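Local coordinates for uncharacterized protein (Thermus thermophilus HB8, PDB 6SCE) that probably cleaves DNA as a Type III CRISPR defence nuclease switched on when cyclic oligoadenylate binds to its CARF region, at residues 100-109 with 120-128; 279-290 with 341-349. All blocks are in the same frame, centred on the assembly; numbering follows the deposited sequence.

Contact 1 (100-109 with 120-128); sequences WRRPGARVFL and RALFLWPRE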
loop_
_atom_site.group_PDB
_atom_site.type_symbol
_atom_site.label_atom_id
_atom_site.label_comp_id
_atom_site.label_asym_id
_atom_site.label_seq_id
_atom_site.Cartn_x
_atom_site.Cartn_y
_atom_site.Cartn_z
ATOM N N TRP A 100 16.399 -17.273 -16.021
ATOM C CA TRP A 100 15.587 -18.419 -16.420
ATOM C C TRP A 100 15.119 -18.392 -17.859
ATOM O O TRP A 100 14.431 -19.317 -18.305
ATOM C CB TRP A 100 14.419 -18.656 -15.415
ATOM C CG TRP A 100 14.906 -19.279 -14.156
ATOM C CD1 TRP A 100 15.033 -18.693 -12.949
ATOM C CD2 TRP A 100 15.395 -20.598 -14.013
ATOM N NE1 TRP A 100 15.542 -19.572 -12.048
ATOM C CE2 TRP A 100 15.790 -20.754 -12.692
ATOM C CE3 TRP A 100 15.544 -21.671 -14.896
ATOM C CZ2 TRP A 100 16.323 -21.938 -12.204
ATOM C CZ3 TRP A 100 16.083 -22.853 -14.404
ATOM C CH2 TRP A 100 16.460 -22.975 -13.094
ATOM N N ARG A 101 15.508 -17.380 -18.605
ATOM C CA ARG A 101 15.294 -17.406 -20.050
ATOM C C ARG A 101 16.360 -18.321 -20.639
ATOM O O ARG A 101 17.390 -17.875 -21.145
ATOM C CB ARG A 101 15.338 -16.004 -20.642
ATOM C CG ARG A 101 14.063 -15.219 -20.343
ATOM C CD ARG A 101 14.047 -13.815 -20.957
ATOM N NE ARG A 101 15.102 -12.978 -20.405
ATOM C CZ ARG A 101 15.200 -11.668 -20.601
ATOM N NH1 ARG A 101 14.301 -11.032 -21.337
ATOM N NH2 ARG A 101 16.199 -10.988 -20.056
ATOM N N ARG A 102 16.116 -19.614 -20.524
ATOM C CA ARG A 102 17.069 -20.620 -20.973
ATOM C C ARG A 102 16.321 -21.870 -21.433
ATOM O O ARG A 102 15.137 -22.040 -21.116
ATOM C CB ARG A 102 18.003 -20.987 -19.830
ATOM C CG ARG A 102 17.294 -21.532 -18.597
ATOM C CD ARG A 102 18.278 -22.007 -17.547
ATOM N NE ARG A 102 19.164 -20.915 -17.192
ATOM C CZ ARG A 102 20.322 -21.033 -16.552
ATOM N NH1 ARG A 102 20.769 -22.218 -16.135
ATOM N NH2 ARG A 102 21.044 -19.932 -16.315
ATOM N N PRO A 103 17.012 -22.759 -22.174
ATOM C CA PRO A 103 16.365 -24.002 -22.567
ATOM C C PRO A 103 16.011 -24.832 -21.357
ATOM O O PRO A 103 16.710 -24.813 -20.324
ATOM C CB PRO A 103 17.436 -24.708 -23.438
ATOM C CG PRO A 103 18.303 -23.604 -23.935
ATOM C CD PRO A 103 18.340 -22.604 -22.808
ATOM N N GLY A 104 14.912 -25.557 -21.481
ATOM C CA GLY A 104 14.430 -26.411 -20.411
ATOM C C GLY A 104 13.545 -25.661 -19.403
ATOM O O GLY A 104 13.185 -26.230 -18.362
ATOM N N ALA A 105 13.176 -24.418 -19.712
ATOM C CA ALA A 105 12.426 -23.561 -18.759
ATOM C C ALA A 105 11.252 -22.897 -19.409
ATOM O O ALA A 105 11.329 -22.463 -20.543
ATOM C CB ALA A 105 13.331 -22.508 -18.156
ATOM N N ARG A 106 10.123 -22.868 -18.709
ATOM C CA ARG A 106 8.977 -22.078 -19.133
ATOM C C ARG A 106 8.801 -21.065 -17.999
ATOM O O ARG A 106 8.746 -21.453 -16.847
ATOM C CB ARG A 106 7.727 -22.921 -19.304
ATOM C CG ARG A 106 7.749 -23.826 -20.555
ATOM C CD ARG A 106 6.483 -24.653 -20.730
ATOM N NE ARG A 106 6.549 -25.559 -21.893
ATOM C CZ ARG A 106 7.187 -26.738 -21.921
ATOM N NH1 ARG A 106 7.832 -27.220 -20.854
ATOM N NH2 ARG A 106 7.191 -27.458 -23.043
ATOM N N VAL A 107 8.714 -19.787 -18.334
ATOM C CA VAL A 107 8.641 -18.734 -17.322
ATOM C C VAL A 107 7.323 -18.007 -17.496
ATOM O O VAL A 107 6.937 -17.658 -18.607
ATOM C CB VAL A 107 9.807 -17.747 -17.472
ATOM C CG1 VAL A 107 9.759 -16.678 -16.381
ATOM C CG2 VAL A 107 11.130 -18.499 -17.416
ATOM N N PHE A 108 6.622 -17.779 -16.383
ATOM C CA PHE A 108 5.322 -17.157 -16.463
ATOM C C PHE A 108 4.975 -16.373 -15.192
ATOM O O PHE A 108 5.687 -16.438 -14.204
ATOM C CB PHE A 108 4.259 -18.217 -16.767
ATOM C CG PHE A 108 3.930 -19.136 -15.622
ATOM C CD1 PHE A 108 4.771 -20.175 -15.274
ATOM C CD2 PHE A 108 2.721 -19.017 -14.958
ATOM C CE1 PHE A 108 4.464 -21.031 -14.237
ATOM C CE2 PHE A 108 2.389 -19.880 -13.925
ATOM C CZ PHE A 108 3.259 -20.907 -13.579
ATOM N N LEU A 109 3.898 -15.619 -15.291
ATOM C CA LEU A 109 3.301 -14.844 -14.183
ATOM C C LEU A 109 1.837 -15.214 -14.153
ATOM O O LEU A 109 1.289 -15.631 -15.179
ATOM C CB LEU A 109 3.304 -13.348 -14.533
ATOM C CG LEU A 109 4.560 -12.673 -14.979
ATOM C CD1 LEU A 109 4.316 -11.225 -15.306
ATOM C CD2 LEU A 109 5.542 -12.824 -13.816
ATOM N N ARG A 120 -5.065 -14.081 -15.532
ATOM C CA ARG A 120 -4.408 -14.490 -16.768
ATOM C C ARG A 120 -3.046 -15.076 -16.471
ATOM O O ARG A 120 -2.375 -14.629 -15.548
ATOM C CB ARG A 120 -4.215 -13.280 -17.666
ATOM C CG ARG A 120 -5.492 -12.526 -17.996
ATOM C CD ARG A 120 -5.194 -11.295 -18.834
ATOM N NE ARG A 120 -6.403 -10.520 -18.996
ATOM C CZ ARG A 120 -6.709 -9.790 -20.053
ATOM N NH1 ARG A 120 -5.888 -9.709 -21.088
ATOM N NH2 ARG A 120 -7.853 -9.134 -20.058
ATOM N N ALA A 121 -2.639 -16.077 -17.242
ATOM C CA ALA A 121 -1.238 -16.499 -17.266
ATOM C C ALA A 121 -0.529 -15.714 -18.351
ATOM O O ALA A 121 -0.992 -15.674 -19.501
ATOM C CB ALA A 121 -1.134 -17.993 -17.563
ATOM N N LEU A 122 0.586 -15.099 -18.014
ATOM C CA LEU A 122 1.439 -14.485 -19.035
ATOM C C LEU A 122 2.694 -15.290 -19.132
ATOM O O LEU A 122 3.472 -15.350 -18.176
ATOM C CB LEU A 122 1.777 -13.054 -18.679
ATOM C CG LEU A 122 0.639 -12.111 -18.329
ATOM C CD1 LEU A 122 1.215 -10.706 -18.323
ATOM C CD2 LEU A 122 -0.524 -12.204 -19.286
ATOM N N PHE A 123 2.876 -15.980 -20.251
ATOM C CA PHE A 123 4.102 -16.728 -20.474
ATOM C C PHE A 123 5.080 -15.778 -21.107
ATOM O O PHE A 123 4.738 -15.043 -22.027
ATOM C CB PHE A 123 3.851 -17.984 -21.329
ATOM C CG PHE A 123 2.994 -18.980 -20.636
ATOM C CD1 PHE A 123 3.553 -19.930 -19.806
ATOM C CD2 PHE A 123 1.614 -18.902 -20.726
ATOM C CE1 PHE A 123 2.758 -20.814 -19.111
ATOM C CE2 PHE A 123 0.818 -19.798 -20.038
ATOM C CZ PHE A 123 1.399 -20.735 -19.215
ATOM N N LEU A 124 6.284 -15.751 -20.555
ATOM C CA LEU A 124 7.335 -14.846 -20.982
ATOM C C LEU A 124 8.420 -15.574 -21.774
ATOM O O LEU A 124 9.118 -14.956 -22.536
ATOM C CB LEU A 124 7.983 -14.197 -19.763
ATOM C CG LEU A 124 6.998 -13.523 -18.785
ATOM C CD1 LEU A 124 7.785 -12.761 -17.747
ATOM C CD2 LEU A 124 6.050 -12.605 -19.511
ATOM N N TRP A 125 8.534 -16.881 -21.582
ATOM C CA TRP A 125 9.620 -17.673 -22.166
ATOM C C TRP A 125 9.183 -19.150 -22.209
ATOM O O TRP A 125 8.567 -19.615 -21.257
ATOM C CB TRP A 125 10.855 -17.540 -21.296
ATOM C CG TRP A 125 12.033 -18.241 -21.856
ATOM C CD1 TRP A 125 12.480 -19.491 -21.541
ATOM C CD2 TRP A 125 12.898 -17.744 -22.865
ATOM N NE1 TRP A 125 13.590 -19.792 -22.279
ATOM C CE2 TRP A 125 13.863 -18.745 -23.115
ATOM C CE3 TRP A 125 12.957 -16.548 -23.582
ATOM C CZ2 TRP A 125 14.881 -18.585 -24.042
ATOM C CZ3 TRP A 125 13.972 -16.394 -24.520
ATOM C CH2 TRP A 125 14.921 -17.407 -24.732
ATOM N N PRO A 126 9.466 -19.899 -23.282
ATOM C CA PRO A 126 10.265 -19.468 -24.438
ATOM C C PRO A 126 9.492 -18.607 -25.429
ATOM O O PRO A 126 10.088 -17.992 -26.299
ATOM C CB PRO A 126 10.687 -20.813 -25.079
ATOM C CG PRO A 126 9.599 -21.753 -24.732
ATOM C CD PRO A 126 9.122 -21.330 -23.350
ATOM N N ARG A 127 8.178 -18.551 -25.300
ATOM C CA ARG A 127 7.367 -17.769 -26.217
ATOM C C ARG A 127 6.427 -16.889 -25.429
ATOM O O ARG A 127 5.893 -17.311 -24.413
ATOM C CB ARG A 127 6.538 -18.682 -27.111
ATOM C CG ARG A 127 7.345 -19.338 -28.220
ATOM C CD ARG A 127 6.457 -20.249 -29.065
ATOM N NE ARG A 127 5.909 -21.352 -28.269
ATOM C CZ ARG A 127 6.591 -22.433 -27.878
ATOM N NH1 ARG A 127 7.874 -22.596 -28.200
ATOM N NH2 ARG A 127 5.983 -23.362 -27.145
ATOM N N GLU A 128 6.202 -15.684 -25.917
ATOM C CA GLU A 128 5.207 -14.798 -25.322
ATOM C C GLU A 128 3.799 -15.209 -25.693
ATOM O O GLU A 128 3.423 -15.189 -26.857
ATOM C CB GLU A 128 5.452 -13.343 -25.724
ATOM C CG GLU A 128 6.630 -12.734 -24.987
ATOM C CD GLU A 128 6.514 -11.223 -24.872
ATOM O OE1 GLU A 128 6.218 -10.590 -25.913
ATOM O OE2 GLU A 128 6.711 -10.697 -23.741
#
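W125 lies across the loop 101-104 with its indole crossing the side chain of R101 at about a right angle. R101 CA sits 3.5 Å from the centroid of the five-membered ring, 5° off the ring normal, a CH-pi contact over one face, while R101 CB lies over the six-membered ring near its rim and CG reaches past that rim, 3.7 Å from CE3. P126, reached through a cis peptide, lays its CB against the opposite face. With CG of W125 anti to the backbone N (chi1 -176°), the indole swings out over the loop, where NE1 donates to R102 O (3.0 Å); the N-H stands above the plane of that carbonyl and is not aimed at a lone pair. A105 O approaches the indole edge, 3.3 Å from CD1. Inward along the antiparallel hairpin, V107 and W125 form a hydrogen-bonded pair, CB to CB 4.0 Å. V107 O receives L124 N at 2.8 Å and, weakly, W125 N: a classic beta bulge. F108 and F123, at the next, non-hydrogen-bonded pair, lie side by side and point the same way; their planes are 28° apart but slid so that the rings barely overlap, and F108 CB touches F123 CD1 at 3.6 Å. On the other face of the sheet L109 packs near L122 and L124, and helix 384-393 covers this leucine cluster. Backbone bonds thus set the register up to the bulge, F108-F123 and L109-L122 fill opposite faces, and the indole, covered by R101 and held by its N-H, ties down the loop.

Contact 2 (279-290 with 341-349); sequences KASKKALPLPQE and VRVHRSFLS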
loop_
_atom_site.group_PDB
_atom_site.type_symbol
_atom_site.label_atom_id
_atom_site.label_comp_id
_atom_site.label_asym_id
_atom_site.label_seq_id
_atom_site.Cartn_x
_atom_site.Cartn_y
_atom_site.Cartn_z
ATOM N N LYS A 279 -10.889 6.097 -21.172
ATOM C CA LYS A 279 -9.496 6.484 -20.918
ATOM C C LYS A 279 -8.492 6.091 -22.011
ATOM O O LYS A 279 -7.373 6.593 -22.001
ATOM C CB LYS A 279 -9.026 5.915 -19.575
ATOM C CG LYS A 279 -10.043 6.099 -18.458
ATOM C CD LYS A 279 -9.391 6.396 -17.119
ATOM C CE LYS A 279 -10.263 5.933 -15.959
ATOM N NZ LYS A 279 -11.657 6.433 -16.053
ATOM N N ALA A 280 -8.884 5.240 -22.963
ATOM C CA ALA A 280 -7.933 4.676 -23.922
ATOM C C ALA A 280 -6.997 5.728 -24.482
ATOM O O ALA A 280 -7.444 6.720 -25.039
ATOM C CB ALA A 280 -8.652 3.948 -25.049
ATOM N N SER A 281 -5.695 5.515 -24.316
ATOM C CA SER A 281 -4.682 6.402 -24.857
ATOM C C SER A 281 -4.454 6.011 -26.314
ATOM O O SER A 281 -4.466 4.815 -26.658
ATOM C CB SER A 281 -3.370 6.265 -24.053
ATOM O OG SER A 281 -3.557 6.608 -22.685
ATOM N N LYS A 282 -4.231 7.015 -27.162
ATOM C CA LYS A 282 -4.135 6.809 -28.602
ATOM C C LYS A 282 -2.735 6.950 -29.122
ATOM O O LYS A 282 -2.395 6.340 -30.124
ATOM C CB LYS A 282 -5.009 7.837 -29.357
ATOM C CG LYS A 282 -6.467 7.856 -28.967
ATOM C CD LYS A 282 -7.151 6.588 -29.419
ATOM C CE LYS A 282 -8.639 6.628 -29.133
ATOM N NZ LYS A 282 -9.150 5.242 -28.959
ATOM N N LYS A 283 -1.934 7.777 -28.458
ATOM C CA LYS A 283 -0.648 8.179 -28.952
ATOM C C LYS A 283 0.518 7.487 -28.275
ATOM O O LYS A 283 0.428 7.091 -27.112
ATOM C CB LYS A 283 -0.484 9.679 -28.747
ATOM C CG LYS A 283 -1.509 10.542 -29.464
ATOM C CD LYS A 283 -1.043 11.992 -29.407
ATOM C CE LYS A 283 -2.049 12.956 -29.995
ATOM N NZ LYS A 283 -1.376 14.280 -30.093
ATOM N N ALA A 284 1.607 7.380 -29.013
ATOM C CA ALA A 284 2.902 7.046 -28.467
ATOM C C ALA A 284 3.382 8.157 -27.534
ATOM O O ALA A 284 2.911 9.308 -27.590
ATOM C CB ALA A 284 3.917 6.847 -29.560
ATOM N N LEU A 285 4.351 7.811 -26.695
ATOM C CA LEU A 285 4.992 8.802 -25.847
ATOM C C LEU A 285 5.943 9.690 -26.651
ATOM O O LEU A 285 6.690 9.191 -27.496
ATOM C CB LEU A 285 5.773 8.111 -24.710
ATOM C CG LEU A 285 4.896 7.295 -23.743
ATOM C CD1 LEU A 285 5.745 6.347 -22.886
ATOM C CD2 LEU A 285 4.017 8.180 -22.875
ATOM N N PRO A 286 5.954 11.003 -26.352
ATOM C CA PRO A 286 6.923 11.911 -26.998
ATOM C C PRO A 286 8.334 11.502 -26.648
ATOM O O PRO A 286 8.581 11.097 -25.498
ATOM C CB PRO A 286 6.630 13.283 -26.362
ATOM C CG PRO A 286 5.284 13.169 -25.747
ATOM C CD PRO A 286 5.017 11.710 -25.464
ATOM N N LEU A 287 9.249 11.608 -27.612
ATOM C CA LEU A 287 10.657 11.307 -27.380
ATOM C C LEU A 287 11.224 12.326 -26.404
ATOM O O LEU A 287 10.722 13.452 -26.320
ATOM C CB LEU A 287 11.459 11.294 -28.698
ATOM C CG LEU A 287 11.111 10.159 -29.677
ATOM C CD1 LEU A 287 12.066 10.145 -30.861
ATOM C CD2 LEU A 287 11.126 8.789 -28.991
ATOM N N PRO A 288 12.202 11.909 -25.594
ATOM C CA PRO A 288 12.760 12.794 -24.604
ATOM C C PRO A 288 13.675 13.834 -25.233
ATOM O O PRO A 288 14.363 13.534 -26.201
ATOM C CB PRO A 288 13.576 11.859 -23.720
ATOM C CG PRO A 288 13.938 10.735 -24.607
ATOM C CD PRO A 288 12.762 10.556 -25.498
ATOM N N GLN A 289 13.662 15.031 -24.675
ATOM C CA GLN A 289 14.521 16.125 -25.133
ATOM C C GLN A 289 15.609 16.491 -24.135
ATOM O O GLN A 289 16.597 17.122 -24.505
ATOM C CB GLN A 289 13.668 17.351 -25.430
ATOM C CG GLN A 289 12.701 17.116 -26.568
ATOM C CD GLN A 289 12.204 18.401 -27.165
ATOM O OE1 GLN A 289 12.618 18.782 -28.264
ATOM N NE2 GLN A 289 11.325 19.094 -26.438
ATOM N N GLU A 290 15.457 16.064 -22.886
ATOM C CA GLU A 290 16.259 16.574 -21.788
ATOM C C GLU A 290 16.405 15.480 -20.730
ATOM O O GLU A 290 15.434 14.815 -20.413
ATOM C CB GLU A 290 15.510 17.761 -21.195
ATOM C CG GLU A 290 16.374 18.872 -20.653
ATOM C CD GLU A 290 15.560 20.082 -20.244
ATOM O OE1 GLU A 290 14.311 20.032 -20.311
ATOM O OE2 GLU A 290 16.182 21.087 -19.855
ATOM N N VAL A 341 9.132 19.453 -13.553
ATOM C CA VAL A 341 9.503 18.293 -14.356
ATOM C C VAL A 341 8.513 18.127 -15.480
ATOM O O VAL A 341 7.328 18.182 -15.230
ATOM C CB VAL A 341 9.528 16.993 -13.506
ATOM C CG1 VAL A 341 9.957 15.803 -14.351
ATOM C CG2 VAL A 341 10.485 17.157 -12.339
ATOM N N ARG A 342 8.983 17.906 -16.704
ATOM C CA ARG A 342 8.064 17.601 -17.812
ATOM C C ARG A 342 7.481 16.187 -17.660
ATOM O O ARG A 342 8.224 15.218 -17.534
ATOM C CB ARG A 342 8.739 17.703 -19.169
ATOM C CG ARG A 342 7.755 17.641 -20.335
ATOM C CD ARG A 342 8.449 17.681 -21.684
ATOM N NE ARG A 342 8.828 19.042 -22.032
ATOM C CZ ARG A 342 10.064 19.550 -22.013
ATOM N NH1 ARG A 342 11.144 18.820 -21.691
ATOM N NH2 ARG A 342 10.222 20.828 -22.347
ATOM N N VAL A 343 6.164 16.085 -17.701
ATOM C CA VAL A 343 5.482 14.808 -17.490
ATOM C C VAL A 343 4.869 14.261 -18.777
ATOM O O VAL A 343 4.166 14.969 -19.484
ATOM C CB VAL A 343 4.364 14.944 -16.467
ATOM C CG1 VAL A 343 3.646 13.605 -16.298
ATOM C CG2 VAL A 343 4.927 15.427 -15.146
ATOM N N HIS A 344 5.123 12.992 -19.057
ATOM C CA HIS A 344 4.427 12.261 -20.102
ATOM C C HIS A 344 3.753 11.074 -19.436
ATOM O O HIS A 344 4.362 10.399 -18.600
ATOM C CB HIS A 344 5.408 11.774 -21.126
ATOM C CG HIS A 344 6.359 12.821 -21.603
ATOM N ND1 HIS A 344 5.986 13.827 -22.475
ATOM C CD2 HIS A 344 7.672 13.016 -21.342
ATOM C CE1 HIS A 344 7.029 14.597 -22.723
ATOM N NE2 HIS A 344 8.066 14.122 -22.057
ATOM N N ARG A 345 2.515 10.813 -19.810
ATOM C CA ARG A 345 1.732 9.775 -19.186
ATOM C C ARG A 345 1.017 9.044 -20.254
ATOM O O ARG A 345 0.707 9.623 -21.290
ATOM C CB ARG A 345 0.712 10.373 -18.229
ATOM C CG ARG A 345 -0.070 11.550 -18.804
ATOM C CD ARG A 345 -1.042 12.112 -17.777
ATOM N NE ARG A 345 -2.285 11.361 -17.792
ATOM C CZ ARG A 345 -3.327 11.586 -16.999
ATOM N NH1 ARG A 345 -3.299 12.546 -16.071
ATOM N NH2 ARG A 345 -4.398 10.813 -17.122
ATOM N N SER A 346 0.721 7.781 -20.006
ATOM C CA SER A 346 -0.172 7.050 -20.857
ATOM C C SER A 346 -0.868 5.980 -20.047
ATOM O O SER A 346 -0.334 5.523 -19.023
ATOM C CB SER A 346 0.596 6.420 -22.031
ATOM O OG SER A 346 -0.314 5.927 -23.009
ATOM N N PHE A 347 -2.067 5.595 -20.488
ATOM C CA PHE A 347 -2.782 4.459 -19.921
ATOM C C PHE A 347 -2.490 3.156 -20.652
ATOM O O PHE A 347 -2.491 3.092 -21.915
ATOM C CB PHE A 347 -4.294 4.689 -19.918
ATOM C CG PHE A 347 -4.753 5.730 -18.955
ATOM C CD1 PHE A 347 -4.635 5.533 -17.581
ATOM C CD2 PHE A 347 -5.320 6.919 -19.417
ATOM C CE1 PHE A 347 -5.078 6.494 -16.687
ATOM C CE2 PHE A 347 -5.765 7.886 -18.521
ATOM C CZ PHE A 347 -5.628 7.674 -17.150
ATOM N N LEU A 348 -2.312 2.095 -19.864
ATOM C CA LEU A 348 -2.295 0.713 -20.369
ATOM C C LEU A 348 -3.723 0.219 -20.496
ATOM O O LEU A 348 -4.597 0.726 -19.806
ATOM C CB LEU A 348 -1.533 -0.210 -19.422
ATOM C CG LEU A 348 -0.127 0.248 -19.056
ATOM C CD1 LEU A 348 0.452 -0.748 -18.047
ATOM C CD2 LEU A 348 0.785 0.406 -20.281
ATOM N N SER A 349 -3.955 -0.746 -21.384
ATOM C CA SER A 349 -5.254 -1.376 -21.525
ATOM C C SER A 349 -5.660 -2.045 -20.219
ATOM O O SER A 349 -6.827 -2.030 -19.854
ATOM C CB SER A 349 -5.240 -2.418 -22.651
ATOM O OG SER A 349 -4.886 -1.811 -23.881
HETATM O O HOH W 1 -5.043 3.022 -22.964
HETATM O O HOH W 2 -0.430 8.092 -24.623
#
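Between helix 268-276 and strand 293-297, the irregular chain 279-290 runs beside edge strand 342-347 without forming a ladder with it, nearest at S281 and F347, whose CA atoms are 5.6 Å apart. S281 makes the direct bond: its OG, anti to the carbonyl carbon (chi1 -61°), accepts F347 N at 2.8 Å with an N-H...O angle of 164°. One water links S281 N to F347 O, and a second joins K283 O to S346 OG. K279 crosses the F347 ring obliquely, CB 4.2 Å from the centroid over one face and CD above the rim, while its NZ turns back to the carbonyls of L275 and K277. An alanine in place of F347 would probably strip the aliphatic part of K279 of its aromatic support and open a gap between the loop and L329 of helix 326-338. Further along, the L285 methyl CD2 meets S346 CB at 3.9 Å, and P286 CG reaches H344 ND1 at 3.4 Å, oblique to the imidazole, whose NE2 bonds E316. At the far end E290 OE1 comes in at the edge of the R342 guanidinium, a long salt bridge of 3.7 Å to NH1. The loop thus lines the outermost strand of a mainly parallel mixed sheet without extending it: S281 OG and one water serve F347 backbone groups, the second water ties K283 O to the S346 hydroxyl, and L285 and P286-H344 separate these from the long ion pair.

Contact 1 closes before contact 2 opens along the chain; their centres lie 29 Å apart and their nearest atoms about 7 Å, without touching. Each belongs to a different seven-stranded mixed sheet: 100-109 with 120-128 is an interior hairpin of the first, whereas 341-349 holds an outermost strand of the second. The two sheets share strand order 3-2-1-4-5-6-7, consistent with a pair of related CARF-like domains. Helices of the second domain bridge them: 354-370 touches L124 and E128 of contact 1 and L285 and L348 of contact 2, and 384-393 also packs on contact 1. Both come, at nearest atoms, about 7 Å from the bound nucleic acid, probably the cyclic oligoadenylate, consistent with framing the place where the sheets meet.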